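PDB 5BN1: acetyl xylan esterase, which removes acetyl side groups from the xylose units of xylan and xylo-oligosaccharides, working as a doughnut-shaped homooctameric serine esterase of the GDSL (SGNH) family. Local coordinates for the interface of chains A and B. Numbering follows the deposited sequence. Chains: chain A/B, Acetyl xylan esterase.

Contact 1: the interface of chains A and B. Residues chain A 48-51; chain B 182, 217.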
ATOM      1  N   VAL A  48      26.868   9.646 -27.124  1.00 19.19           N
ATOM      2  CA  VAL A  48      28.018   9.552 -27.971  1.00 19.85           C
ATOM      3  C   VAL A  48      27.623  10.256 -29.346  1.00 21.31           C
ATOM      4  O   VAL A  48      28.481  10.942 -29.879  1.00 26.71           O
ATOM      5  CB  VAL A  48      28.554   8.125 -28.164  1.00 21.01           C
ATOM      6  CG1 VAL A  48      29.713   8.032 -29.098  1.00 21.54           C
ATOM      7  CG2 VAL A  48      28.966   7.501 -26.821  1.00 21.59           C
ATOM      8  N   TYR A  49      26.377  10.116 -29.793  1.00 22.27           N
ATOM      9  CA  TYR A  49      25.850  10.718 -31.043  1.00 21.56           C
ATOM     10  C   TYR A  49      24.617  11.531 -30.822  1.00 19.53           C
ATOM     11  O   TYR A  49      23.528  11.278 -31.234  1.00 21.09           O
ATOM     12  CB  TYR A  49      25.547   9.566 -32.027  1.00 23.80           C
ATOM     13  CG  TYR A  49      26.698   8.683 -32.444  1.00 23.51           C
ATOM     14  CD1 TYR A  49      27.102   7.590 -31.719  1.00 24.74           C
ATOM     15  CD2 TYR A  49      27.301   8.822 -33.708  1.00 30.16           C
ATOM     16  CE1 TYR A  49      28.124   6.718 -32.111  1.00 24.94           C
ATOM     17  CE2 TYR A  49      28.263   7.933 -34.146  1.00 32.09           C
ATOM     18  CZ  TYR A  49      28.699   6.867 -33.378  1.00 33.76           C
ATOM     19  OH  TYR A  49      29.654   5.951 -33.886  1.00 37.60           O
ATOM     20  N   PRO A  50      24.694  12.667 -29.984  1.00 20.81           N
ATOM     21  CA  PRO A  50      23.503  13.397 -29.603  1.00 22.49           C
ATOM     22  C   PRO A  50      22.789  14.092 -30.715  1.00 17.42           C
ATOM     23  O   PRO A  50      21.564  14.254 -30.699  1.00 24.66           O
ATOM     24  CB  PRO A  50      24.068  14.440 -28.571  1.00 27.13           C
ATOM     25  CG  PRO A  50      25.483  14.438 -28.865  1.00 22.87           C
ATOM     26  CD  PRO A  50      25.911  13.123 -29.345  1.00 25.00           C
ATOM     27  N   GLU A  51      23.564  14.300 -31.767  1.00 25.06           N
ATOM     28  CA  GLU A  51      22.987  14.845 -32.996  1.00 21.98           C
ATOM     29  C   GLU A  51      22.254  13.850 -33.837  1.00 26.11           C
ATOM     30  O   GLU A  51      21.515  14.250 -34.722  1.00 24.46           O
ATOM     31  CB  GLU A  51      24.157  15.461 -33.830  1.00 26.55           C
ATOM     32  CG  GLU A  51      25.031  14.480 -34.582  1.00 25.97           C
ATOM     33  CD  GLU A  51      26.010  13.607 -33.804  1.00 29.42           C
ATOM     34  OE1 GLU A  51      26.238  13.862 -32.622  1.00 28.21           O
ATOM     35  OE2 GLU A  51      26.530  12.637 -34.381  1.00 35.35           O
TER
ATOM     36  N   THR B 182      24.349  20.384 -28.684  1.00 17.78           N
ATOM     37  CA  THR B 182      23.259  19.871 -29.421  1.00 17.51           C
ATOM     38  C   THR B 182      21.908  19.934 -28.690  1.00 17.91           C
ATOM     39  O   THR B 182      20.886  20.338 -29.219  1.00 19.73           O
ATOM     40  CB  THR B 182      23.519  18.379 -29.802  1.00 18.76           C
ATOM     41  OG1 THR B 182      24.688  18.291 -30.642  1.00 23.43           O
ATOM     42  CG2 THR B 182      22.405  17.785 -30.476  1.00 19.24           C
ATOM     43  N   ARG B 217      33.310   7.129 -30.954  1.00 36.95           N
ATOM     44  CA  ARG B 217      32.598   6.926 -32.247  1.00 39.67           C
ATOM     45  C   ARG B 217      33.354   5.957 -33.153  1.00 44.14           C
ATOM     46  O   ARG B 217      34.596   6.033 -33.209  1.00 38.38           O
ATOM     47  CB  ARG B 217      32.466   8.248 -32.990  1.00 43.27           C
ATOM     48  CG  ARG B 217      31.633   9.261 -32.292  1.00 43.10           C
ATOM     49  CD  ARG B 217      31.999  10.618 -32.854  1.00 49.24           C
ATOM     50  NE  ARG B 217      31.115  11.614 -32.318  1.00 44.53           N
ATOM     51  CZ  ARG B 217      29.872  11.859 -32.757  1.00 48.44           C
ATOM     52  NH1 ARG B 217      29.359  11.199 -33.792  1.00 45.89           N
ATOM     53  NH2 ARG B 217      29.140  12.781 -32.134  1.00 39.41           N
TER

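Contact 2: the interface of chains A and B. Residues chain A 30, 43, 46-47; chain B 183, 187, 196-198.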
ATOM      1  N   PHE A  30      12.757   7.917 -20.821  1.00 45.70           N
ATOM      2  CA  PHE A  30      13.407   6.598 -20.670  1.00 37.09           C
ATOM      3  C   PHE A  30      12.679   5.821 -19.618  1.00 45.25           C
ATOM      4  O   PHE A  30      12.650   4.560 -19.666  1.00 43.41           O
ATOM      5  CB  PHE A  30      14.825   6.842 -20.036  1.00 47.39           C
ATOM      6  CG  PHE A  30      15.921   7.115 -21.029  1.00 40.31           C
ATOM      7  CD1 PHE A  30      16.430   6.031 -21.682  1.00 33.26           C
ATOM      8  CD2 PHE A  30      16.464   8.438 -21.314  1.00 36.27           C
ATOM      9  CE1 PHE A  30      17.473   6.104 -22.569  1.00 21.65           C
ATOM     10  CE2 PHE A  30      17.626   8.555 -22.188  1.00 25.70           C
ATOM     11  CZ  PHE A  30      18.050   7.408 -22.860  1.00 39.31           C
ATOM     12  N   GLY A  43      20.419   5.478 -24.538  1.00 14.05           N
ATOM     13  CA  GLY A  43      21.302   6.351 -23.803  1.00 15.46           C
ATOM     14  C   GLY A  43      22.660   6.445 -24.289  1.00 14.31           C
ATOM     15  O   GLY A  43      23.306   7.550 -24.217  1.00 16.08           O
ATOM     16  N   GLN A  46      22.608   8.680 -27.403  1.00 17.29           N
ATOM     17  CA  GLN A  46      22.497  10.087 -27.009  1.00 19.04           C
ATOM     18  C   GLN A  46      23.747  10.614 -26.430  1.00 19.62           C
ATOM     19  O   GLN A  46      24.118  11.815 -26.688  1.00 20.56           O
ATOM     20  CB  GLN A  46      21.341  10.352 -26.185  1.00 19.57           C
ATOM     21  CG  GLN A  46      21.086  11.817 -25.923  1.00 25.51           C
ATOM     22  CD  GLN A  46      19.609  12.075 -25.586  1.00 32.87           C
ATOM     23  OE1 GLN A  46      19.080  11.637 -24.555  1.00 36.88           O
ATOM     24  NE2 GLN A  46      18.865  12.642 -26.580  1.00 38.20           N
ATOM     25  N   ALA A  47      24.483   9.800 -25.649  1.00 17.89           N
ATOM     26  CA  ALA A  47      25.711  10.240 -25.037  1.00 20.17           C
ATOM     27  C   ALA A  47      26.823  10.452 -26.059  1.00 20.96           C
ATOM     28  O   ALA A  47      27.619  11.432 -25.938  1.00 22.90           O
ATOM     29  CB  ALA A  47      26.159   9.251 -23.977  1.00 19.93           C
TER
ATOM     30  N   LEU B 183      21.858  19.515 -27.399  1.00 15.34           N
ATOM     31  CA  LEU B 183      20.643  19.377 -26.690  1.00 14.26           C
ATOM     32  C   LEU B 183      20.475  20.505 -25.663  1.00 14.01           C
ATOM     33  O   LEU B 183      21.457  20.977 -25.100  1.00 15.34           O
ATOM     34  CB  LEU B 183      20.673  18.095 -25.849  1.00 15.27           C
ATOM     35  CG  LEU B 183      20.710  16.799 -26.655  1.00 17.77           C
ATOM     36  CD1 LEU B 183      20.764  15.644 -25.654  1.00 18.35           C
ATOM     37  CD2 LEU B 183      19.593  16.691 -27.630  1.00 18.72           C
ATOM     38  N   ALA B 187      16.410  18.291 -21.983  1.00 11.64           N
ATOM     39  CA  ALA B 187      16.420  17.022 -22.673  1.00 11.04           C
ATOM     40  C   ALA B 187      17.202  15.933 -21.908  1.00 12.63           C
ATOM     41  O   ALA B 187      17.061  14.732 -22.182  1.00 15.60           O
ATOM     42  CB  ALA B 187      16.910  17.113 -24.070  1.00 13.11           C
ATOM     43  N   SER B 196      18.760  11.842 -17.076  1.00 14.08           N
ATOM     44  CA  SER B 196      18.243  10.617 -17.688  0.50 13.58           C
ATOM     45  C   SER B 196      19.333   9.572 -17.772  1.00 13.11           C
ATOM     46  O   SER B 196      20.559   9.775 -17.521  1.00 13.28           O
ATOM     47  CB  SER B 196      17.891  10.799 -19.168  0.50 11.86           C
ATOM     48  OG  SER B 196      18.955  11.284 -19.901  0.50  8.68           O
ATOM     49  N   VAL B 197      18.921   8.401 -18.294  1.00 14.61           N
ATOM     50  CA  VAL B 197      19.904   7.337 -18.616  1.00 13.19           C
ATOM     51  C   VAL B 197      21.083   7.849 -19.419  1.00 13.17           C
ATOM     52  O   VAL B 197      22.259   7.548 -19.273  1.00 12.72           O
ATOM     53  CB  VAL B 197      19.205   6.130 -19.335  1.00 14.50           C
ATOM     54  CG1 VAL B 197      20.188   5.195 -19.855  1.00 14.40           C
ATOM     55  CG2 VAL B 197      18.188   5.539 -18.372  1.00 16.22           C
ATOM     56  N   ALA B 198      20.750   8.682 -20.449  1.00 13.24           N
ATOM     57  CA  ALA B 198      21.762   9.239 -21.268  1.00 13.71           C
ATOM     58  C   ALA B 198      22.812  10.057 -20.470  1.00 12.49           C
ATOM     59  O   ALA B 198      23.977   9.951 -20.773  1.00 14.03           O
ATOM     60  CB  ALA B 198      21.140  10.183 -22.314  1.00 15.17           C
TER
HETATM   61  O   HOH W   1      18.293  12.351 -22.267  1.00 18.84           O

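Contact 3: the interface of chains A and B. Residues chain A 39-40, 43-44, 201; chain B 40, 44, 197, 201.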
ATOM      1  N   ALA A  39      16.819   0.881 -23.295  1.00 12.11           N
ATOM      2  CA  ALA A  39      17.199   2.138 -22.718  1.00 12.98           C
ATOM      3  C   ALA A  39      18.671   2.370 -22.851  1.00 13.54           C
ATOM      4  O   ALA A  39      19.090   3.544 -23.010  1.00 14.03           O
ATOM      5  CB  ALA A  39      16.774   2.191 -21.254  1.00 12.85           C
ATOM      6  N   TYR A  40      19.487   1.355 -22.646  1.00 12.03           N
ATOM      7  CA  TYR A  40      20.914   1.492 -22.734  1.00 12.86           C
ATOM      8  C   TYR A  40      21.387   1.893 -24.136  1.00 12.23           C
ATOM      9  O   TYR A  40      22.285   2.700 -24.328  1.00 13.45           O
ATOM     10  CB  TYR A  40      21.675   0.278 -22.240  1.00 12.18           C
ATOM     11  CG  TYR A  40      21.427  -0.165 -20.827  1.00 14.20           C
ATOM     12  CD1 TYR A  40      20.837   0.672 -19.945  1.00 14.27           C
ATOM     13  CD2 TYR A  40      21.880  -1.336 -20.414  1.00 15.57           C
ATOM     14  CE1 TYR A  40      20.568   0.233 -18.623  1.00 16.45           C
ATOM     15  CE2 TYR A  40      21.615  -1.825 -19.116  1.00 15.96           C
ATOM     16  CZ  TYR A  40      20.997  -1.026 -18.259  1.00 17.46           C
ATOM     17  OH  TYR A  40      20.771  -1.438 -16.910  1.00 18.85           O
ATOM     18  N   GLY A  43      20.419   5.478 -24.538  1.00 14.05           N
ATOM     19  CA  GLY A  43      21.302   6.351 -23.803  1.00 15.46           C
ATOM     20  C   GLY A  43      22.660   6.445 -24.289  1.00 14.31           C
ATOM     21  O   GLY A  43      23.306   7.550 -24.217  1.00 16.08           O
ATOM     22  N   LEU A  44      23.327   5.348 -24.734  1.00 13.89           N
ATOM     23  CA  LEU A  44      24.628   5.338 -25.326  1.00 15.56           C
ATOM     24  C   LEU A  44      24.643   6.189 -26.653  1.00 17.26           C
ATOM     25  O   LEU A  44      25.584   6.927 -26.924  1.00 17.85           O
ATOM     26  CB  LEU A  44      25.138   3.938 -25.595  1.00 15.45           C
ATOM     27  CG  LEU A  44      25.686   3.219 -24.309  1.00 17.68           C
ATOM     28  CD1 LEU A  44      25.705   1.754 -24.473  1.00 16.58           C
ATOM     29  CD2 LEU A  44      27.100   3.822 -24.038  1.00 20.40           C
ATOM     30  N   MET A 201      23.854  -4.826 -20.949  1.00 13.43           N
ATOM     31  CA  MET A 201      24.937  -4.164 -21.631  1.00 13.05           C
ATOM     32  C   MET A 201      25.470  -5.007 -22.759  1.00 12.33           C
ATOM     33  O   MET A 201      25.811  -4.493 -23.823  1.00 14.79           O
ATOM     34  CB  MET A 201      26.114  -3.777 -20.706  1.00 15.71           C
ATOM     35  CG  MET A 201      25.707  -2.608 -19.862  1.00 21.25           C
ATOM     36  SD  MET A 201      25.536  -1.020 -20.798  1.00 17.40           S
ATOM     37  CE  MET A 201      25.176  -0.162 -19.243  1.00 22.00           C
TER
ATOM     38  N   TYR B  40      26.253   1.420 -14.441  1.00 12.76           N
ATOM     39  CA  TYR B  40      26.681   1.385 -15.860  1.00 13.39           C
ATOM     40  C   TYR B  40      28.112   1.089 -16.092  1.00 13.19           C
ATOM     41  O   TYR B  40      28.550   0.322 -16.931  1.00 14.41           O
ATOM     42  CB  TYR B  40      26.216   2.620 -16.625  1.00 12.81           C
ATOM     43  CG  TYR B  40      24.790   2.911 -16.615  1.00 12.86           C
ATOM     44  CD1 TYR B  40      23.850   1.990 -16.263  1.00 13.96           C
ATOM     45  CD2 TYR B  40      24.284   4.125 -17.016  1.00 14.42           C
ATOM     46  CE1 TYR B  40      22.471   2.237 -16.217  1.00 15.25           C
ATOM     47  CE2 TYR B  40      22.929   4.412 -17.006  1.00 14.77           C
ATOM     48  CZ  TYR B  40      22.041   3.496 -16.581  1.00 16.91           C
ATOM     49  OH  TYR B  40      20.708   3.822 -16.563  1.00 19.10           O
ATOM     50  N   LEU B  44      29.294  -2.209 -18.048  1.00 15.53           N
ATOM     51  CA  LEU B  44      30.163  -2.094 -19.225  1.00 16.64           C
ATOM     52  C   LEU B  44      31.462  -2.804 -19.032  1.00 18.26           C
ATOM     53  O   LEU B  44      31.966  -3.492 -19.945  1.00 17.51           O
ATOM     54  CB  LEU B  44      30.380  -0.651 -19.620  1.00 16.43           C
ATOM     55  CG  LEU B  44      29.170   0.047 -20.292  1.00 19.44           C
ATOM     56  CD1 LEU B  44      29.237   1.541 -20.179  1.00 20.05           C
ATOM     57  CD2 LEU B  44      29.160  -0.386 -21.783  1.00 20.59           C
ATOM     58  N   VAL B 197      18.921   8.401 -18.294  1.00 14.61           N
ATOM     59  CA  VAL B 197      19.904   7.337 -18.616  1.00 13.19           C
ATOM     60  C   VAL B 197      21.083   7.849 -19.419  1.00 13.17           C
ATOM     61  O   VAL B 197      22.259   7.548 -19.273  1.00 12.72           O
ATOM     62  CB  VAL B 197      19.205   6.130 -19.335  1.00 14.50           C
ATOM     63  CG1 VAL B 197      20.188   5.195 -19.855  1.00 14.40           C
ATOM     64  CG2 VAL B 197      18.188   5.539 -18.372  1.00 16.22           C
ATOM     65  N   MET B 201      24.991   7.743 -18.759  1.00 12.24           N
ATOM     66  CA  MET B 201      25.906   7.221 -19.668  1.00 13.32           C
ATOM     67  C   MET B 201      27.097   8.155 -20.056  1.00 12.06           C
ATOM     68  O   MET B 201      28.239   7.708 -20.214  1.00 13.88           O
ATOM     69  CB  MET B 201      25.200   6.739 -21.009  1.00 14.92           C
ATOM     70  CG  MET B 201      24.311   5.591 -20.896  1.00 16.48           C
ATOM     71  SD  MET B 201      25.339   4.060 -20.557  1.00 17.62           S
ATOM     72  CE  MET B 201      23.879   3.032 -20.554  1.00 19.42           C
TER

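Contact 4: the interface of chains A and B. Residues chain A 48, 213-215; chain B 205, 215-216.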
ATOM      1  N   VAL A  48      26.868   9.646 -27.124  1.00 19.19           N
ATOM      2  CA  VAL A  48      28.018   9.552 -27.971  1.00 19.85           C
ATOM      3  C   VAL A  48      27.623  10.256 -29.346  1.00 21.31           C
ATOM      4  O   VAL A  48      28.481  10.942 -29.879  1.00 26.71           O
ATOM      5  CB  VAL A  48      28.554   8.125 -28.164  1.00 21.01           C
ATOM      6  CG1 VAL A  48      29.713   8.032 -29.098  1.00 21.54           C
ATOM      7  CG2 VAL A  48      28.966   7.501 -26.821  1.00 21.59           C
ATOM      8  N   PHE A 213      27.772   1.252 -34.460  1.00 22.17           N
ATOM      9  CA  PHE A 213      28.541   1.826 -33.323  1.00 20.13           C
ATOM     10  C   PHE A 213      29.173   0.651 -32.578  1.00 23.18           C
ATOM     11  O   PHE A 213      28.497  -0.019 -31.755  1.00 23.05           O
ATOM     12  CB  PHE A 213      27.615   2.543 -32.437  1.00 20.16           C
ATOM     13  CG  PHE A 213      28.200   3.149 -31.148  1.00 22.56           C
ATOM     14  CD1 PHE A 213      29.578   3.194 -30.948  1.00 26.90           C
ATOM     15  CD2 PHE A 213      27.323   3.627 -30.138  1.00 26.82           C
ATOM     16  CE1 PHE A 213      30.102   3.712 -29.738  1.00 27.38           C
ATOM     17  CE2 PHE A 213      27.855   4.168 -28.948  1.00 24.37           C
ATOM     18  CZ  PHE A 213      29.226   4.163 -28.781  1.00 26.81           C
ATOM     19  N   GLU A 214      30.439   0.488 -32.747  1.00 23.41           N
ATOM     20  CA  GLU A 214      31.099  -0.667 -32.195  1.00 28.63           C
ATOM     21  C   GLU A 214      31.890  -0.228 -30.957  1.00 31.59           C
ATOM     22  O   GLU A 214      32.711   0.668 -31.024  1.00 32.99           O
ATOM     23  CB  GLU A 214      32.010  -1.355 -33.265  1.00 34.37           C
ATOM     24  CG  GLU A 214      32.483  -2.714 -32.777  1.00 42.35           C
ATOM     25  CD  GLU A 214      33.247  -3.523 -33.817  1.00 62.93           C
ATOM     26  OE1 GLU A 214      33.901  -2.868 -34.664  1.00 67.12           O
ATOM     27  OE2 GLU A 214      33.208  -4.796 -33.771  1.00 63.76           O
ATOM     28  N   ILE A 215      31.550  -0.759 -29.794  1.00 28.22           N
ATOM     29  CA  ILE A 215      32.299  -0.496 -28.551  1.00 27.64           C
ATOM     30  C   ILE A 215      33.330  -1.625 -28.422  1.00 29.12           C
ATOM     31  O   ILE A 215      33.003  -2.839 -28.406  1.00 26.26           O
ATOM     32  CB  ILE A 215      31.327  -0.492 -27.384  1.00 23.31           C
ATOM     33  CG1 ILE A 215      30.334   0.605 -27.609  1.00 23.03           C
ATOM     34  CG2 ILE A 215      32.089  -0.643 -26.045  1.00 24.54           C
ATOM     35  CD1 ILE A 215      29.198   0.646 -26.615  1.00 26.33           C
TER
ATOM     36  N   ARG B 205      30.844   7.016 -19.302  1.00 13.74           N
ATOM     37  CA  ARG B 205      31.807   7.116 -20.345  1.00 14.40           C
ATOM     38  C   ARG B 205      33.045   7.893 -19.941  1.00 13.92           C
ATOM     39  O   ARG B 205      34.154   7.496 -20.215  1.00 15.74           O
ATOM     40  CB  ARG B 205      31.199   7.699 -21.654  1.00 13.89           C
ATOM     41  CG  ARG B 205      32.146   7.872 -22.796  1.00 16.91           C
ATOM     42  CD  ARG B 205      31.407   8.490 -23.948  1.00 19.86           C
ATOM     43  NE  ARG B 205      32.318   8.560 -25.083  1.00 20.62           N
ATOM     44  CZ  ARG B 205      32.313   9.547 -25.961  1.00 22.48           C
ATOM     45  NH1 ARG B 205      31.465  10.555 -25.898  1.00 24.27           N
ATOM     46  NH2 ARG B 205      33.161   9.465 -26.990  1.00 25.50           N
ATOM     47  N   ILE B 215      35.507   4.830 -24.843  1.00 24.77           N
ATOM     48  CA  ILE B 215      34.393   4.478 -25.780  1.00 27.61           C
ATOM     49  C   ILE B 215      34.360   5.656 -26.774  1.00 26.71           C
ATOM     50  O   ILE B 215      34.256   6.825 -26.336  1.00 25.87           O
ATOM     51  CB  ILE B 215      33.056   4.365 -25.040  1.00 26.01           C
ATOM     52  CG1 ILE B 215      33.118   3.158 -24.102  1.00 24.09           C
ATOM     53  CG2 ILE B 215      31.916   4.201 -26.080  1.00 29.30           C
ATOM     54  CD1 ILE B 215      31.997   3.108 -23.105  1.00 26.27           C
ATOM     55  N   VAL B 216      34.611   5.363 -28.049  1.00 26.30           N
ATOM     56  CA  VAL B 216      34.632   6.410 -29.082  1.00 30.10           C
ATOM     57  C   VAL B 216      33.650   6.093 -30.189  1.00 32.54           C
ATOM     58  O   VAL B 216      33.243   4.933 -30.346  1.00 35.38           O
ATOM     59  CB  VAL B 216      36.079   6.598 -29.661  1.00 35.93           C
ATOM     60  CG1 VAL B 216      36.995   7.083 -28.568  1.00 39.72           C
ATOM     61  CG2 VAL B 216      36.612   5.289 -30.204  1.00 36.11           C
TER
HETATM   62  O   HOH W   2      34.240   2.661 -31.363  1.00 32.63           O
HETATM   63  O   HOH W   3      30.865  11.756 -28.894  1.00 36.76           O

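Contact 1: the interface of chains A and B
B:Arg217 meets A:Glu51 end-on, its two terminal nitrogens paired with the two carboxylate oxygens in a bidentate salt bridge. NH2 of B:Arg217 donates to OE1 of A:Glu51 at 3.1 Å, nearly straight. NH1 of B:Arg217 gives its hydrogen to OE2 of A:Glu51 at 3.2 Å. Both oxygens are approached on their syn side, though somewhat out of the carboxylate plane, while both stay close to the guanidinium plane; the two planes are turned 31° apart. The glutamate reaches this spot by folding back at chi2 (-73°). The backbone carbonyl O of A:Val48 sits over one guanidinium face, 3.0 Å from NH2 of B:Arg217, but the N-H points elsewhere: this is no hydrogen bond, though the carbonyl may still favour the positive charge. Arginine suits the place, its apolar stem passing tyrosine and valine while its flat end pairs with a carboxylate. CG of B:Arg217 lies over the rim of one face of the A:Tyr49 ring and 3.9 Å from CG1 of A:Val48. A leucine in place of the arginine would probably leave the A:Glu51 carboxylate without its charged mate across the interface. Farther off, CG2 of B:Thr182 rests 3.6 Å from the carbonyl O of A:Pro50. The patch adds a directional, charge-paired clasp between two subunits of the octamer.

Contact 2: the interface of chains A and B
The ring of A:Phe30 lies flat against the start of a helix of chain B, with CB of B:Val197 over the centre of one face in a CH-pi contact, 3.6 Å from the centroid. The branched valine suits this place: CG2 leans toward CG and CD1 of the ring, and CG1 toward CE1. On the same side of the ring, out at its CD2 rim, CB of B:Ser196 comes 3.5 Å from CD2 of A:Phe30. With alanine in place of the phenylalanine, a gap is likely to open above B:Val197 and B:Ser196, and the CH-pi contact would be lost. The second apolar group is built on A:Gln46, whose CG stands anti to the backbone N (chi1 -172°), carrying an extended chain between B:Ala198 and B:Leu183. CD1 of B:Leu183 packs on the amide carbon CD of A:Gln46 at 3.8 Å. Small residues allow the backbones to draw close, CA of A:Gly43 lying 3.9 Å from CA of B:Ala198.

A polar link runs through water 1, held by the amide OE1 of A:Gln46 at 2.5 Å, the hydroxyl OG of B:Ser196 at 2.7 Å and the carbonyl O of B:Ala187 at 2.7 Å. This water also sits in plane at the edge of the phenylalanine ring. In the fold, helix 37-48 and the loop residue A:Phe30 face the N-terminal end of helix 197-211 and the 3-10 helix 185-187 of the partner.

Contact 3: the interface of chains A and B
The rings of A:Tyr40 and B:Tyr40 meet edge-to-face, their planes 62° apart and their centroids 5.2 Å from each other. CE1 of A:Tyr40 touches CE1 of B:Tyr40 at 3.7 Å, the pairing of like atoms expected near a two-fold axis. The methyl CE of A:Met201 lies over the rim of one face of A:Tyr40, and CE of B:Met201 comes to that same face, 3.9 Å from CD1 of A:Tyr40. At B:Tyr40 the roles are exchanged: CE of B:Met201 lies over the rim, and CE of A:Met201 joins it on that face, each partner's methionine crossing the tyrosine at about a right angle.

The two methionines come tip to tip, CE of A:Met201 and CE of B:Met201 3.7 Å apart. Each chain bends at chi2 (-70°), which turns its thioether toward the partner's leucine: SD of A:Met201 packs on CD2 of B:Leu44 at 3.8 Å, and SD of B:Met201 on CG of A:Leu44 at 3.9 Å. A flexible, unbranched methionine suits such a centre, since it can fit between aromatic and aliphatic neighbours. The patch gives the subunit pair an apolar centre close to the two-fold axis, joining helices 37-48 and 197-211 of both chains.

Contact 4: the interface of chains A and B
B:Arg205 crosses A:Val48 at about a right angle. From CB the chain runs extended through CG to NE, with CG anti to the backbone N (chi1 179°), which carries it far enough from its helix to reach the partner. CD is the first atom to touch, lying 3.9 Å from the methyl CG2 of A:Val48. That methyl then rests over the rim of one guanidinium face. NE and NH2 of B:Arg205 both donate to the carbonyl O of B:Ile215, each at 2.9 Å, a side-on grip that ties the C-terminal segment to helix 197-211. The remaining tip, NH1, looks toward water 3, which is 2.7 Å from the carbonyl O of A:Val48.

B:Ile215, engineered in place of tryptophan, sets its CG2 3.8 Å from CZ of A:Phe213, while the carbonyl O of B:Val216 stands near CE1 of that ring. Water 2, 2.7 Å from the carbonyl O of B:Val216, also lies near the backbone O of A:Glu214, a poorly ordered residue, which makes this bridge less certain. Arginine suits its place by offering an apolar stem and flat face to one subunit and N-H groups to its own chain. The patch is likely to brace the C-terminal segments of two subunits against each other, though the contact at position 215 is that of the engineered isoleucine.

The four contacts lie within about 14 Å of one another in a two-fold symmetric interface of the homooctamer, and each has a twin with the chains exchanged. Contact 2 and contact 3 have centres about 9 Å apart and share A:Gly43 and B:Val197; contact 1 and contact 4, about 10 Å apart, share A:Val48. Helix 37-48 of chain A enters all four, and helix 197-211 of chain B enters contacts 2, 3 and 4. Contact 2 is centred about 16 Å from the nucleophile B:Ser15 and contact 3 about 15 Å from A:Ser15, so subunit pairing could support the surroundings of the catalytic sites without supplying catalytic groups here.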